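Local atomic coordinates of Spermidine/putrescine ABC transporter, periplasmic binding protein (Treponema pallidum, PDB entry 2V84), a protein that binds polyamines such as spermidine and putrescine and probably serves as the periplasmic receptor of an ABC-type uptake system. Residues 212-217 with 232-237. Residues are numbered along the deposited sequence; the frame is centred on the assembly and turned at random.
Sequences YAKSFA and FAETPE
E234 lays its methylene groups over the A213-K214 backbone of helix 212-218, CG standing 3.5 Å from the A213 carbonyl O. With CG anti to its own backbone N (chi1 -166°), the chain extends across to that helix; a bend at chi2 (94°) then turns the carboxylate along its surface. E234 CB abuts the A213 methyl, 3.9 Å from A213 CB, while OE2 comes to rest beside the aliphatic part of K214, 3.7 Å from its CG. K214 crosses the glutamate at a slant and carries its amine off, leaving NZ 6.1 Å from E234 OE2, not in contact. Farther along, the A217 methyl faces both the E234 carbonyl, 3.4 Å from A217 CB to E234 O, and the T235 hydroxyl, 3.6 Å from A217 CB to T235 OG1. That hydroxyl, weakly hydrogen-bonded to F231 O, also lies at the edge of the F216 ring. The contact joins helix 212-218 to the end of helix 228-234 and the loop after it, F216 and T235 both packing on I243 of strand 243-246, away from the predicted spermidine site. No hydrogen bond links the segments; the close backbones (A217 CA to T235 CA 5.1 Å) are consistent with van der Waals packing, plus at most a modest K214-E234 attraction.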
loop_
_atom_site.group_PDB
_atom_site.type_symbol
_atom_site.label_atom_id
_atom_site.label_comp_id
_atom_site.label_asym_id
_atom_site.label_seq_id
_atom_site.Cartn_x
_atom_site.Cartn_y
_atom_site.Cartn_z
ATOM N N TYR A 212 4.517 -11.231 -10.180
ATOM C CA TYR A 212 4.904 -10.241 -11.203
ATOM C C TYR A 212 6.359 -9.818 -11.089
ATOM O O TYR A 212 7.007 -9.550 -12.101
ATOM C CB TYR A 212 3.986 -8.999 -11.151
ATOM C CG TYR A 212 4.081 -8.182 -9.870
ATOM C CD1 TYR A 212 5.115 -7.251 -9.678
ATOM C CD2 TYR A 212 3.129 -8.314 -8.864
ATOM C CE1 TYR A 212 5.211 -6.495 -8.488
ATOM C CE2 TYR A 212 3.207 -7.552 -7.680
ATOM C CZ TYR A 212 4.260 -6.652 -7.508
ATOM O OH TYR A 212 4.344 -5.907 -6.342
ATOM N N ALA A 213 6.872 -9.761 -9.859
ATOM C CA ALA A 213 8.252 -9.319 -9.628
ATOM C C ALA A 213 9.256 -10.369 -10.097
ATOM O O ALA A 213 10.299 -10.024 -10.667
ATOM C CB ALA A 213 8.478 -8.973 -8.160
ATOM N N LYS A 214 8.927 -11.641 -9.870
ATOM C CA LYS A 214 9.749 -12.750 -10.365
ATOM C C LYS A 214 9.689 -12.855 -11.877
ATOM O O LYS A 214 10.720 -13.055 -12.538
ATOM C CB LYS A 214 9.343 -14.082 -9.726
ATOM C CG LYS A 214 10.431 -15.104 -9.812
ATOM C CD LYS A 214 10.161 -16.320 -8.925
ATOM C CE LYS A 214 9.764 -17.517 -9.778
ATOM N NZ LYS A 214 10.524 -18.741 -9.417
ATOM N N SER A 215 8.479 -12.714 -12.417
ATOM C CA SER A 215 8.272 -12.768 -13.865
ATOM C C SER A 215 8.905 -11.567 -14.544
ATOM O O SER A 215 9.390 -11.660 -15.683
ATOM C CB SER A 215 6.779 -12.850 -14.192
ATOM O OG SER A 215 6.214 -14.043 -13.666
ATOM N N PHE A 216 8.919 -10.437 -13.846
ATOM C CA PHE A 216 9.639 -9.282 -14.357
ATOM C C PHE A 216 11.160 -9.527 -14.340
ATOM O O PHE A 216 11.868 -9.174 -15.285
ATOM C CB PHE A 216 9.235 -8.001 -13.605
ATOM C CG PHE A 216 9.883 -6.773 -14.146
ATOM C CD1 PHE A 216 9.284 -6.044 -15.169
ATOM C CD2 PHE A 216 11.135 -6.369 -13.665
ATOM C CE1 PHE A 216 9.922 -4.918 -15.694
ATOM C CE2 PHE A 216 11.767 -5.241 -14.183
ATOM C CZ PHE A 216 11.159 -4.523 -15.196
ATOM N N ALA A 217 11.654 -10.164 -13.274
ATOM C CA ALA A 217 13.088 -10.476 -13.161
ATOM C C ALA A 217 13.594 -11.432 -14.233
ATOM O O ALA A 217 14.734 -11.285 -14.702
ATOM C CB ALA A 217 13.430 -11.003 -11.751
ATOM N N PHE A 232 12.500 -4.492 -7.074
ATOM C CA PHE A 232 13.917 -4.305 -6.795
ATOM C C PHE A 232 14.483 -5.378 -5.871
ATOM O O PHE A 232 15.645 -5.729 -5.992
ATOM C CB PHE A 232 14.173 -2.886 -6.289
ATOM C CG PHE A 232 14.039 -1.832 -7.364
ATOM C CD1 PHE A 232 15.079 -1.606 -8.267
ATOM C CD2 PHE A 232 12.876 -1.071 -7.470
ATOM C CE1 PHE A 232 14.968 -0.642 -9.268
ATOM C CE2 PHE A 232 12.741 -0.102 -8.476
ATOM C CZ PHE A 232 13.803 0.122 -9.364
ATOM N N ALA A 233 13.666 -5.914 -4.968
ATOM C CA ALA A 233 14.108 -7.029 -4.110
ATOM C C ALA A 233 14.368 -8.271 -4.942
ATOM O O ALA A 233 15.303 -9.050 -4.671
ATOM C CB ALA A 233 13.060 -7.316 -3.038
ATOM N N GLU A 234 13.574 -8.428 -5.993
ATOM C CA GLU A 234 13.553 -9.651 -6.783
ATOM C C GLU A 234 14.508 -9.661 -7.977
ATOM O O GLU A 234 14.742 -10.712 -8.586
ATOM C CB GLU A 234 12.132 -9.885 -7.266
ATOM C CG GLU A 234 11.882 -11.260 -7.801
ATOM C CD GLU A 234 11.340 -12.187 -6.755
ATOM O OE1 GLU A 234 10.543 -11.724 -5.899
ATOM O OE2 GLU A 234 11.706 -13.379 -6.809
ATOM N N THR A 235 15.052 -8.501 -8.330
ATOM C CA THR A 235 15.981 -8.408 -9.460
ATOM C C THR A 235 17.373 -8.137 -8.914
ATOM O O THR A 235 17.524 -7.275 -8.054
ATOM C CB THR A 235 15.559 -7.278 -10.451
ATOM O OG1 THR A 235 14.319 -7.624 -11.077
ATOM C CG2 THR A 235 16.594 -7.092 -11.547
ATOM N N PRO A 236 18.405 -8.863 -9.416
ATOM C CA PRO A 236 19.761 -8.641 -8.902
ATOM C C PRO A 236 20.161 -7.177 -9.019
ATOM O O PRO A 236 19.757 -6.512 -9.969
ATOM C CB PRO A 236 20.651 -9.512 -9.810
ATOM C CG PRO A 236 19.802 -9.937 -10.948
ATOM C CD PRO A 236 18.374 -9.895 -10.467
ATOM N N GLU A 237 20.938 -6.689 -8.055
ATOM C CA GLU A 237 21.342 -5.281 -8.007
ATOM C C GLU A 237 22.038 -4.824 -9.299
ATOM O O GLU A 237 21.883 -3.674 -9.729
ATOM C CB GLU A 237 22.250 -5.037 -6.799
ATOM C CG GLU A 237 22.105 -3.661 -6.156
ATOM C CD GLU A 237 23.382 -3.221 -5.457
ATOM O OE1 GLU A 237 24.361 -2.907 -6.162
ATOM O OE2 GLU A 237 23.407 -3.186 -4.201
#